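Local coordinates for protein halotolerant alpha-type carbonic anhydrase (dCA II) (Dunaliella salina, PDB 1Y7W) that catalyses the reversible hydration of carbon dioxide to bicarbonate at a zinc site, as an alpha-type carbonic anhydrase that tolerates high salt, at residues His28-Pro33 against Asn275-Asp280; Ser123-Gln128 against Gln154-Ala159; Tyr173-Asn178 against Val251-Met256; Lys223-Asp228 against Val244-Arg249. All blocks are in the same frame, centred on the assembly; numbering follows the deposited sequence.

Contact 1: His28-Pro33 against Asn275-Asp280; sequences HGFDWP and NRMIQD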
# COMPACT_ATOMS: atom_id res chain seq x y z
N HIS A 28 -9.50 -7.37 12.95
CA HIS A 28 -9.10 -7.26 11.54
C HIS A 28 -10.24 -6.75 10.67
O HIS A 28 -10.40 -7.15 9.52
CB HIS A 28 -8.57 -8.60 11.04
CG HIS A 28 -7.37 -9.05 11.82
ND1 HIS A 28 -6.11 -8.51 11.64
CD2 HIS A 28 -7.29 -9.85 12.91
CE1 HIS A 28 -5.30 -8.96 12.59
NE2 HIS A 28 -6.00 -9.78 13.38
N GLY A 29 -11.01 -5.81 11.23
CA GLY A 29 -12.11 -5.24 10.48
C GLY A 29 -13.41 -6.01 10.43
O GLY A 29 -14.37 -5.58 9.78
N PHE A 30 -13.47 -7.15 11.10
CA PHE A 30 -14.70 -7.94 11.09
C PHE A 30 -15.86 -7.09 11.63
O PHE A 30 -16.99 -7.29 11.22
CB PHE A 30 -14.54 -9.22 11.98
CG PHE A 30 -15.73 -10.13 11.99
CD1 PHE A 30 -16.20 -10.74 10.84
CD2 PHE A 30 -16.34 -10.46 13.21
CE1 PHE A 30 -17.24 -11.68 10.89
CE2 PHE A 30 -17.38 -11.38 13.26
CZ PHE A 30 -17.82 -11.98 12.10
N ASP A 31 -15.54 -6.23 12.58
CA ASP A 31 -16.51 -5.33 13.26
C ASP A 31 -16.85 -4.02 12.55
O ASP A 31 -17.89 -3.39 12.85
CB ASP A 31 -16.01 -4.96 14.69
CG ASP A 31 -14.61 -4.37 14.72
OD1 ASP A 31 -13.76 -4.65 13.85
OD2 ASP A 31 -14.34 -3.60 15.67
N TRP A 32 -16.01 -3.64 11.60
CA TRP A 32 -16.19 -2.35 10.91
C TRP A 32 -17.54 -2.08 10.24
O TRP A 32 -18.10 -0.99 10.43
CB TRP A 32 -15.11 -2.14 9.82
CG TRP A 32 -13.72 -1.96 10.37
CD1 TRP A 32 -13.34 -1.88 11.68
CD2 TRP A 32 -12.53 -1.96 9.60
NE1 TRP A 32 -11.95 -1.85 11.77
CE2 TRP A 32 -11.44 -1.92 10.51
CE3 TRP A 32 -12.28 -2.03 8.22
CZ2 TRP A 32 -10.12 -1.94 10.08
CZ3 TRP A 32 -10.96 -2.06 7.80
CH2 TRP A 32 -9.90 -2.01 8.73
N PRO A 33 -18.06 -3.05 9.46
CA PRO A 33 -19.35 -2.84 8.80
C PRO A 33 -20.54 -2.64 9.77
O PRO A 33 -21.58 -2.05 9.41
CB PRO A 33 -19.52 -4.11 7.99
CG PRO A 33 -18.08 -4.63 7.77
CD PRO A 33 -17.48 -4.36 9.12
N ASN A 275 -3.61 -5.50 9.56
CA ASN A 275 -4.22 -5.95 8.33
C ASN A 275 -5.73 -6.14 8.45
O ASN A 275 -6.25 -6.70 9.45
CB ASN A 275 -3.63 -7.30 7.86
CG ASN A 275 -3.88 -8.42 8.89
OD1 ASN A 275 -3.63 -8.22 10.05
ND2 ASN A 275 -4.38 -9.55 8.44
N ARG A 276 -6.45 -5.70 7.40
CA ARG A 276 -7.89 -5.95 7.34
C ARG A 276 -8.02 -7.40 6.80
O ARG A 276 -7.24 -7.82 5.92
CB ARG A 276 -8.60 -5.05 6.32
CG ARG A 276 -10.10 -5.33 6.33
CD ARG A 276 -10.77 -4.51 5.17
NE ARG A 276 -12.23 -4.49 5.29
CZ ARG A 276 -13.05 -3.97 4.38
NH1 ARG A 276 -12.52 -3.46 3.27
NH2 ARG A 276 -14.38 -3.98 4.56
N MET A 277 -9.00 -8.16 7.29
CA MET A 277 -9.19 -9.54 6.78
C MET A 277 -9.58 -9.59 5.28
O MET A 277 -10.15 -8.61 4.72
CB MET A 277 -10.30 -10.22 7.58
CG MET A 277 -11.59 -9.43 7.51
SD MET A 277 -12.80 -9.89 8.78
CE MET A 277 -12.94 -11.63 8.42
N ILE A 278 -9.32 -10.71 4.63
CA ILE A 278 -9.67 -10.79 3.21
C ILE A 278 -11.20 -10.76 3.00
O ILE A 278 -11.97 -11.14 3.88
CB ILE A 278 -9.05 -12.02 2.47
CG1 ILE A 278 -9.38 -13.26 3.22
CG2 ILE A 278 -7.49 -11.84 2.29
CD1 ILE A 278 -9.07 -14.50 2.40
N GLN A 279 -11.61 -10.32 1.82
CA GLN A 279 -13.01 -10.09 1.49
C GLN A 279 -13.49 -10.97 0.38
O GLN A 279 -12.71 -11.49 -0.39
CB GLN A 279 -13.16 -8.61 1.06
CG GLN A 279 -12.69 -7.60 2.12
CD GLN A 279 -13.63 -7.51 3.31
OE1 GLN A 279 -14.85 -7.34 3.15
NE2 GLN A 279 -13.08 -7.66 4.51
N ASP A 280 -14.81 -11.13 0.31
CA ASP A 280 -15.43 -11.93 -0.71
C ASP A 280 -15.20 -11.35 -2.11
O ASP A 280 -15.48 -10.20 -2.32
CB ASP A 280 -16.91 -12.01 -0.46
CG ASP A 280 -17.61 -12.90 -1.49
OD1 ASP A 280 -17.36 -14.12 -1.55
OD2 ASP A 280 -18.38 -12.35 -2.26
O HOH W 1 -14.38 -5.32 7.08
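His28 grips the loop 275-280 with both its ring and its backbone. The ring N-H at ND1 points to the carbonyl O of Asn275, 2.8 Å away. That oxygen lies in the ring plane and ND1 lies in the carbonyl plane, so the N-H meets the oxygen in plane on both sides. The amide OD1 of Asn275 also sits 3.0 Å from ND1, with the amide plane turned 54° from the ring. The carbonyl O of His28 accepts from Met277 N at 2.8 Å in a nearly straight bond. An alanine at His28 would probably leave the Asn275 carbonyl without its ring donor and uncover the Asn275 amide beside it. Met277 also meets Phe30. Its SD lies 3.7 Å from Phe30 CB and meets the ring at its edge, a Met-aromatic contact. Arg276 runs extended past Trp32, crossing it obliquely, with CG anti to the backbone N (chi1 -178°). Its CD comes to 3.6 Å from Trp32 CZ3. A water joins the guanidinium to 28-33: it accepts from Arg276 NH2 and donates to Gly29 O. Gly29 CA rests over the centre of one Trp32 ring face. Further out, Arg276 NH1 bonds Gln51 OE1, Arg276 N bonds Glu137 OE2, and Trp32 NE1 bonds Asp24 O. The Arg276 side chain is about 8 Å from the zinc ion. The contact thus joins the loop before strand 36-37 to the loop between helix 253-266 and strand 287-289.

Contact 2: Ser123-Gln128 against Gln154-Ala159; sequences SFVPIQ and QEQDPA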
# COMPACT_ATOMS: atom_id res chain seq x y z
N SER A 123 -3.63 9.83 -15.91
CA SER A 123 -2.28 9.82 -15.29
C SER A 123 -2.47 9.70 -13.77
O SER A 123 -3.45 10.24 -13.24
CB SER A 123 -1.55 11.14 -15.60
OG SER A 123 -1.11 11.13 -16.93
N PHE A 124 -1.57 8.98 -13.10
CA PHE A 124 -1.69 8.82 -11.66
C PHE A 124 -0.50 9.40 -10.90
O PHE A 124 0.64 9.19 -11.28
CB PHE A 124 -1.87 7.33 -11.35
CG PHE A 124 -3.26 6.88 -11.63
CD1 PHE A 124 -4.23 6.90 -10.63
CD2 PHE A 124 -3.65 6.58 -12.95
CE1 PHE A 124 -5.59 6.63 -10.94
CE2 PHE A 124 -5.02 6.30 -13.26
CZ PHE A 124 -5.96 6.33 -12.25
N VAL A 125 -0.81 10.13 -9.85
CA VAL A 125 0.22 10.78 -9.05
C VAL A 125 0.43 10.05 -7.70
O VAL A 125 -0.49 9.95 -6.94
CB VAL A 125 -0.21 12.24 -8.72
CG1 VAL A 125 0.87 12.95 -7.93
CG2 VAL A 125 -0.55 13.00 -10.10
N PRO A 126 1.61 9.51 -7.44
CA PRO A 126 1.89 8.83 -6.15
C PRO A 126 1.72 9.89 -5.06
O PRO A 126 2.30 11.00 -5.18
CB PRO A 126 3.35 8.40 -6.28
CG PRO A 126 3.53 8.20 -7.77
CD PRO A 126 2.75 9.39 -8.37
N ILE A 127 0.93 9.59 -4.02
CA ILE A 127 0.73 10.58 -2.96
C ILE A 127 1.32 10.15 -1.59
O ILE A 127 1.54 10.98 -0.71
CB ILE A 127 -0.77 11.00 -2.82
CG1 ILE A 127 -1.66 9.77 -2.72
CG2 ILE A 127 -1.21 11.89 -4.08
CD1 ILE A 127 -3.07 10.06 -2.20
N GLN A 128 1.54 8.86 -1.40
CA GLN A 128 2.18 8.38 -0.15
C GLN A 128 2.38 6.88 -0.29
O GLN A 128 1.86 6.28 -1.24
CB GLN A 128 1.26 8.63 1.05
CG GLN A 128 -0.19 8.10 0.84
CD GLN A 128 -0.53 6.95 1.76
OE1 GLN A 128 0.19 5.97 1.84
NE2 GLN A 128 -1.65 7.07 2.43
N GLN A 154 -3.18 8.84 -6.93
CA GLN A 154 -4.48 9.48 -7.15
C GLN A 154 -4.49 9.98 -8.62
O GLN A 154 -3.47 10.48 -9.11
CB GLN A 154 -4.61 10.68 -6.19
CG GLN A 154 -5.88 11.52 -6.28
CD GLN A 154 -5.87 12.55 -5.18
OE1 GLN A 154 -6.21 12.23 -4.05
NE2 GLN A 154 -5.34 13.74 -5.47
N GLU A 155 -5.61 9.85 -9.29
CA GLU A 155 -5.66 10.33 -10.68
C GLU A 155 -5.31 11.85 -10.68
O GLU A 155 -5.64 12.60 -9.73
CB GLU A 155 -7.06 10.10 -11.24
CG GLU A 155 -8.13 10.85 -10.54
CD GLU A 155 -9.46 10.81 -11.32
OE1 GLU A 155 -9.47 11.09 -12.55
OE2 GLU A 155 -10.49 10.49 -10.69
N GLN A 156 -4.64 12.31 -11.73
CA GLN A 156 -4.23 13.71 -11.80
C GLN A 156 -5.44 14.66 -11.95
O GLN A 156 -6.40 14.36 -12.64
CB GLN A 156 -3.27 13.86 -12.96
CG GLN A 156 -2.66 15.23 -13.12
CD GLN A 156 -1.43 15.17 -14.00
OE1 GLN A 156 -1.45 14.60 -15.10
NE2 GLN A 156 -0.35 15.74 -13.51
N ASP A 157 -5.44 15.82 -11.33
CA ASP A 157 -6.64 16.67 -11.52
C ASP A 157 -8.03 15.96 -11.50
O ASP A 157 -8.75 15.94 -12.53
CB ASP A 157 -6.58 17.44 -12.86
CG ASP A 157 -5.21 18.04 -13.15
OD1 ASP A 157 -4.58 18.62 -12.23
OD2 ASP A 157 -4.77 17.92 -14.33
N PRO A 158 -8.43 15.35 -10.37
CA PRO A 158 -9.76 14.71 -10.41
C PRO A 158 -10.88 15.77 -10.31
O PRO A 158 -10.59 16.94 -10.05
CB PRO A 158 -9.76 13.85 -9.15
CG PRO A 158 -8.89 14.65 -8.20
CD PRO A 158 -7.74 15.09 -9.11
N ALA A 159 -12.13 15.38 -10.51
CA ALA A 159 -13.25 16.31 -10.35
C ALA A 159 -13.32 16.78 -8.89
O ALA A 159 -13.45 17.97 -8.64
CB ALA A 159 -14.51 15.65 -10.72
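Ser123 to Val125 pair with Gln154 to Gln156 through three backbone hydrogen bonds. Val125 N gives to Gln154 O at 2.8 Å, almost straight, and Gln154 N returns to Val125 O at 2.9 Å. Val125 and Gln154 are therefore an antiparallel hydrogen-bonded pair. The third bond runs from Gln156 N to Ser123 O at 2.8 Å, just past the end of strand 147-155. Phe124 and Glu155 form the non-hydrogen-bonded pair between these bonds. CA-H...O contacts fill in beside them: Glu155 CA lies 3.4 Å from Ser123 O, and Phe124 CA faces Gln154 O.

The aromatic contact is a CH-pi one. Phe124 CG is anti to its carbonyl carbon (chi1 -77°). The ring reaches the neighbouring backbone, and Glu155 CA sits over one face, 4.1 Å from the centroid. Glu155 CB follows at 3.8 Å from Phe124 CE1. The carboxylate leads off to other partners: OE1 makes a salt bridge with Lys122 and OE2 accepts from Gln165 N.

Apolar contacts are few. Val125 CG2 meets Gln156 CB at 4.0 Å, and Ile127 CG2 meets Gln154 CB.

The strands are inner neighbours of the sheet. Elsewhere they carry the zinc ligands, His130 and His132 on 120-133 and His150 on 147-155. Backbone bonds set their register, while the Phe124 ring covers the Glu155 backbone and the acid's charge is met outside the pair.

Contact 3: Tyr173-Asn178 against Val251-Met256; sequences YKYSEN and VTREQM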
# COMPACT_ATOMS: atom_id res chain seq x y z
N TYR A 173 6.70 -8.79 1.01
CA TYR A 173 8.04 -9.13 1.46
C TYR A 173 7.92 -10.48 2.15
O TYR A 173 7.04 -10.63 2.99
CB TYR A 173 8.57 -8.17 2.51
CG TYR A 173 8.75 -6.78 2.01
CD1 TYR A 173 7.64 -5.95 1.76
CD2 TYR A 173 10.05 -6.27 1.75
CE1 TYR A 173 7.83 -4.62 1.26
CE2 TYR A 173 10.25 -4.97 1.25
CZ TYR A 173 9.13 -4.15 1.01
OH TYR A 173 9.33 -2.89 0.49
N LYS A 174 8.73 -11.44 1.74
CA LYS A 174 8.75 -12.74 2.42
C LYS A 174 9.93 -12.79 3.42
O LYS A 174 10.97 -12.12 3.23
CB LYS A 174 8.91 -13.89 1.41
CG LYS A 174 10.22 -13.87 0.64
CD LYS A 174 10.40 -15.16 -0.19
CE LYS A 174 11.71 -15.10 -1.01
NZ LYS A 174 11.90 -16.28 -1.96
N TYR A 175 9.78 -13.58 4.48
CA TYR A 175 10.87 -13.69 5.44
C TYR A 175 12.01 -14.40 4.71
O TYR A 175 11.80 -15.36 3.96
CB TYR A 175 10.47 -14.53 6.68
CG TYR A 175 9.77 -13.74 7.76
CD1 TYR A 175 10.32 -12.57 8.26
CD2 TYR A 175 8.53 -14.16 8.28
CE1 TYR A 175 9.66 -11.83 9.25
CE2 TYR A 175 7.86 -13.41 9.28
CZ TYR A 175 8.45 -12.25 9.74
OH TYR A 175 7.80 -11.46 10.66
N SER A 176 13.22 -13.96 4.97
CA SER A 176 14.39 -14.52 4.32
C SER A 176 15.57 -14.32 5.28
O SER A 176 15.42 -13.63 6.29
CB SER A 176 14.60 -13.74 3.02
OG SER A 176 15.92 -13.82 2.56
N GLU A 177 16.72 -14.94 5.00
CA GLU A 177 17.88 -14.75 5.89
C GLU A 177 18.60 -13.45 5.48
O GLU A 177 19.49 -12.97 6.18
CB GLU A 177 18.83 -15.98 5.81
CG GLU A 177 18.16 -17.34 6.22
CD GLU A 177 18.15 -18.44 5.09
OE1 GLU A 177 19.11 -19.28 5.02
OE2 GLU A 177 17.18 -18.48 4.26
N ASN A 178 18.17 -12.86 4.36
CA ASN A 178 18.75 -11.63 3.82
C ASN A 178 17.73 -10.51 3.74
O ASN A 178 16.79 -10.60 2.98
CB ASN A 178 19.27 -11.90 2.41
CG ASN A 178 20.27 -13.04 2.37
OD1 ASN A 178 21.21 -13.09 3.20
ND2 ASN A 178 20.09 -13.97 1.43
N VAL A 251 12.61 -9.85 3.74
CA VAL A 251 12.73 -9.11 4.99
C VAL A 251 13.11 -10.06 6.09
O VAL A 251 12.74 -11.22 6.05
CB VAL A 251 11.37 -8.41 5.35
CG1 VAL A 251 10.29 -9.42 5.57
CG2 VAL A 251 11.53 -7.54 6.56
N THR A 252 13.86 -9.57 7.07
CA THR A 252 14.28 -10.39 8.20
C THR A 252 13.48 -10.08 9.43
O THR A 252 12.83 -9.02 9.52
CB THR A 252 15.74 -10.14 8.55
OG1 THR A 252 15.90 -8.80 8.99
CG2 THR A 252 16.60 -10.38 7.37
N ARG A 253 13.50 -11.00 10.39
CA ARG A 253 12.79 -10.71 11.62
C ARG A 253 13.42 -9.48 12.27
O ARG A 253 12.74 -8.70 12.94
CB ARG A 253 12.86 -11.89 12.61
CG ARG A 253 11.70 -12.83 12.53
CD ARG A 253 11.95 -13.88 11.55
NE ARG A 253 10.97 -14.99 11.56
CZ ARG A 253 11.03 -15.98 10.68
NH1 ARG A 253 10.13 -16.95 10.67
NH2 ARG A 253 12.05 -16.00 9.82
N GLU A 254 14.73 -9.32 12.11
CA GLU A 254 15.41 -8.17 12.69
C GLU A 254 14.93 -6.87 12.09
O GLU A 254 14.97 -5.84 12.75
CB GLU A 254 16.93 -8.27 12.50
CG GLU A 254 17.61 -9.41 13.30
CD GLU A 254 17.19 -10.82 12.86
OE1 GLU A 254 16.92 -11.05 11.65
OE2 GLU A 254 17.14 -11.71 13.74
N GLN A 255 14.55 -6.88 10.83
CA GLN A 255 14.06 -5.63 10.23
C GLN A 255 12.62 -5.43 10.67
O GLN A 255 12.19 -4.28 10.83
CB GLN A 255 14.13 -5.72 8.70
CG GLN A 255 15.54 -5.82 8.19
CD GLN A 255 15.64 -5.89 6.68
OE1 GLN A 255 14.90 -6.61 6.04
NE2 GLN A 255 16.61 -5.17 6.11
N MET A 256 11.88 -6.52 10.88
CA MET A 256 10.48 -6.37 11.30
C MET A 256 10.36 -5.71 12.67
O MET A 256 9.33 -5.10 13.01
CB MET A 256 9.78 -7.74 11.32
CG MET A 256 9.47 -8.28 9.92
SD MET A 256 8.54 -7.10 8.83
CE MET A 256 7.04 -6.90 9.83
O HOH W 2 14.30 -13.48 9.56
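Tyr173 begins the contact with its CB, 3.7 Å from Val251 CG1. Its ring leads away to Leu183 of helix 181-195 and to Leu147 and Leu149. Next, Lys174 contributes its carbonyl O, which accepts from Val251 N at 2.8 Å. Tyr175 and Val251 bury the most surface. Tyr175 CA lies 3.2 Å from Val251 O, a CA-H...O contact. The guanidinium of Arg253 lies flat over one face of the Tyr175 ring, with centres 4.0 Å apart and planes at 6°, a cation-pi stack. The Arg253 chain bends at chi2 (89°), and its CD also lies over the Tyr175 ring face in a CH-pi contact. Met256 CG comes to 3.6 Å from Tyr175 CE1. An alanine at Tyr175 would probably leave the Arg253 guanidinium without its stacking surface and open a gap beside Met256 CG. Ser176 then closes the parallel bridge: its N gives to Val251 O at 3.0 Å. A water accepts from Arg253 N at 2.7 Å and is weakly bonded to Ser176 O and Arg253 NH2. Ser176 OG accepts from Asn178 N, an ST turn, and also bonds Glu250 OE2. Thr252 CG2 packs 3.6 Å from Ser176 O and also touches the Asn178 backbone. On the helix side, Thr252 OG1 accepts from Gln255 N, and Gln255 OE1 accepts weakly from Thr252 N. This is a capping box at the start of helix 253-266. The contact is a parallel strand pair at the point where strand 240-251 ends and that helix begins.

Contact 4: Lys223-Asp228 against Val244-Arg249; sequences KYAGYD and VFTTPR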
# COMPACT_ATOMS: atom_id res chain seq x y z
N LYS A 223 5.53 -8.99 -12.73
CA LYS A 223 4.29 -9.77 -12.71
C LYS A 223 3.32 -9.27 -11.64
O LYS A 223 3.69 -9.16 -10.48
CB LYS A 223 4.58 -11.25 -12.40
CG LYS A 223 5.15 -11.97 -13.63
CD LYS A 223 5.46 -13.48 -13.34
CE LYS A 223 6.71 -13.66 -12.47
NZ LYS A 223 7.34 -15.09 -12.53
N TYR A 224 2.08 -9.00 -11.99
CA TYR A 224 1.13 -8.60 -10.96
C TYR A 224 -0.32 -9.01 -11.27
O TYR A 224 -0.70 -9.26 -12.41
CB TYR A 224 1.20 -7.07 -10.72
CG TYR A 224 0.53 -6.17 -11.76
CD1 TYR A 224 1.26 -5.62 -12.81
CD2 TYR A 224 -0.82 -5.84 -11.65
CE1 TYR A 224 0.66 -4.74 -13.76
CE2 TYR A 224 -1.44 -4.95 -12.60
CZ TYR A 224 -0.69 -4.42 -13.65
OH TYR A 224 -1.26 -3.61 -14.63
N ALA A 225 -1.14 -8.98 -10.23
CA ALA A 225 -2.54 -9.32 -10.34
C ALA A 225 -3.31 -7.99 -10.18
O ALA A 225 -3.08 -7.28 -9.22
CB ALA A 225 -2.93 -10.26 -9.21
N GLY A 226 -4.21 -7.68 -11.09
CA GLY A 226 -4.97 -6.46 -10.98
C GLY A 226 -6.47 -6.73 -10.83
O GLY A 226 -6.99 -7.66 -11.43
N TYR A 227 -7.18 -5.90 -10.08
CA TYR A 227 -8.62 -6.12 -9.94
C TYR A 227 -9.22 -4.82 -9.41
O TYR A 227 -8.46 -3.89 -8.99
CB TYR A 227 -8.91 -7.29 -8.97
CG TYR A 227 -8.62 -6.99 -7.51
CD1 TYR A 227 -7.33 -7.08 -6.97
CD2 TYR A 227 -9.67 -6.60 -6.65
CE1 TYR A 227 -7.07 -6.81 -5.61
CE2 TYR A 227 -9.43 -6.32 -5.29
CZ TYR A 227 -8.12 -6.43 -4.77
OH TYR A 227 -7.92 -6.14 -3.45
N ASP A 228 -10.55 -4.74 -9.43
CA ASP A 228 -11.25 -3.54 -8.95
C ASP A 228 -11.57 -3.68 -7.44
O ASP A 228 -12.26 -4.62 -7.03
CB ASP A 228 -12.56 -3.34 -9.72
CG ASP A 228 -12.34 -2.95 -11.20
OD1 ASP A 228 -13.23 -3.30 -12.01
OD2 ASP A 228 -11.33 -2.30 -11.55
N VAL A 244 -1.41 -5.89 -7.42
CA VAL A 244 -0.65 -6.63 -6.41
C VAL A 244 0.46 -7.47 -7.07
O VAL A 244 0.16 -8.44 -7.76
CB VAL A 244 -1.61 -7.53 -5.62
CG1 VAL A 244 -0.85 -8.25 -4.52
CG2 VAL A 244 -2.71 -6.68 -5.02
N PHE A 245 1.72 -7.05 -6.92
CA PHE A 245 2.86 -7.76 -7.51
C PHE A 245 3.01 -9.09 -6.83
O PHE A 245 3.05 -9.15 -5.64
CB PHE A 245 4.11 -6.90 -7.37
CG PHE A 245 4.07 -5.74 -8.30
CD1 PHE A 245 4.80 -5.77 -9.49
CD2 PHE A 245 3.15 -4.70 -8.08
CE1 PHE A 245 4.63 -4.76 -10.48
CE2 PHE A 245 2.95 -3.68 -9.05
CZ PHE A 245 3.70 -3.71 -10.26
N THR A 246 3.19 -10.14 -7.62
CA THR A 246 3.27 -11.48 -7.07
C THR A 246 4.67 -12.00 -6.72
O THR A 246 4.77 -13.03 -6.11
CB THR A 246 2.48 -12.44 -8.01
OG1 THR A 246 2.96 -12.31 -9.35
CG2 THR A 246 0.99 -12.05 -7.99
N THR A 247 5.73 -11.28 -7.07
CA THR A 247 7.08 -11.68 -6.70
C THR A 247 7.43 -10.83 -5.50
O THR A 247 7.45 -9.59 -5.57
CB THR A 247 8.07 -11.36 -7.80
OG1 THR A 247 7.66 -12.02 -9.01
CG2 THR A 247 9.47 -11.81 -7.38
N PRO A 248 7.72 -11.47 -4.36
CA PRO A 248 8.05 -10.68 -3.18
C PRO A 248 9.48 -10.19 -3.05
O PRO A 248 10.40 -10.66 -3.74
CB PRO A 248 7.69 -11.60 -2.01
CG PRO A 248 7.86 -12.99 -2.58
CD PRO A 248 7.63 -12.93 -4.08
N ARG A 249 9.64 -9.16 -2.23
CA ARG A 249 10.97 -8.71 -1.82
C ARG A 249 11.28 -9.58 -0.59
O ARG A 249 10.52 -10.51 -0.32
CB ARG A 249 10.93 -7.24 -1.41
CG ARG A 249 11.22 -6.35 -2.63
CD ARG A 249 11.17 -4.88 -2.23
NE ARG A 249 11.59 -4.06 -3.37
CZ ARG A 249 12.86 -3.76 -3.65
NH1 ARG A 249 13.11 -3.01 -4.73
NH2 ARG A 249 13.86 -4.14 -2.84
O HOH W 3 6.06 -9.36 -9.30
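Ala225 and Val244 exchange two backbone hydrogen bonds, each 2.8 Å: Ala225 N to Val244 O, and Val244 N to Ala225 O. They form an antiparallel hydrogen-bonded pair. A third bond runs from Thr246 N to Lys223 O at 3.1 Å. The same oxygen accepts from a water, which in turn accepts from Thr247 N, so Lys223 O is held by both amide and water. Thr246 OG1 is bonded to Tyr291 OH, outside the pair.

Tyr224 and Phe245 make up the non-hydrogen-bonded pair. Tyr224 CB lies over the centre of the Phe245 ring, 3.8 Å from the centroid, in a CH-pi contact. Tyr224 CG stands between its backbone N and carbonyl carbon (chi1 76°), which starts the ring off beside Phe245. The two rings are oblique to each other, with centroids 5.3 Å apart and planes at 32°. Tyr224 CD1 comes to 4.0 Å from Phe245 CZ.

Lys223 packs on the two threonines: CB lies 3.6 Å from Thr246 OG1, and CE reaches Thr247 OG1. The edge of the Tyr227 ring touches Val244 CG2 through CE1.

The contact belongs to the hairpin of strands 224-229 and 240-251. Its backbone bonds fix the register, and the phenyl and phenol rings cover one face of the pair. Tyr224 OH bonds Val73 N, and Tyr227 OH bonds His138 NE2 and Ser52 OG, so both hydroxyls are satisfied by residues beyond the hairpin.

In the fold
Near the N terminus, 28-33 opens the longest loop, which contact 1 closes only at 275-280. The other three contacts nest inside it. Contact 2 closes first, joining strands 120-133 and 147-155. Contact 3 opens later, on strand 166-175, and closes at the start of helix 253-266. Contact 4, the hairpin of 224-229 and 240-251, nests inside contact 3. No contacts cross. Contacts 2, 3 and 4 all reach the same mixed sheet. Contacts 3 and 4 touch, where Lys174 N probably bonds Arg249 O. Contact 1 touches none of the others and ties two loops together, with contact 4 about 7 Å away at the nearest atoms.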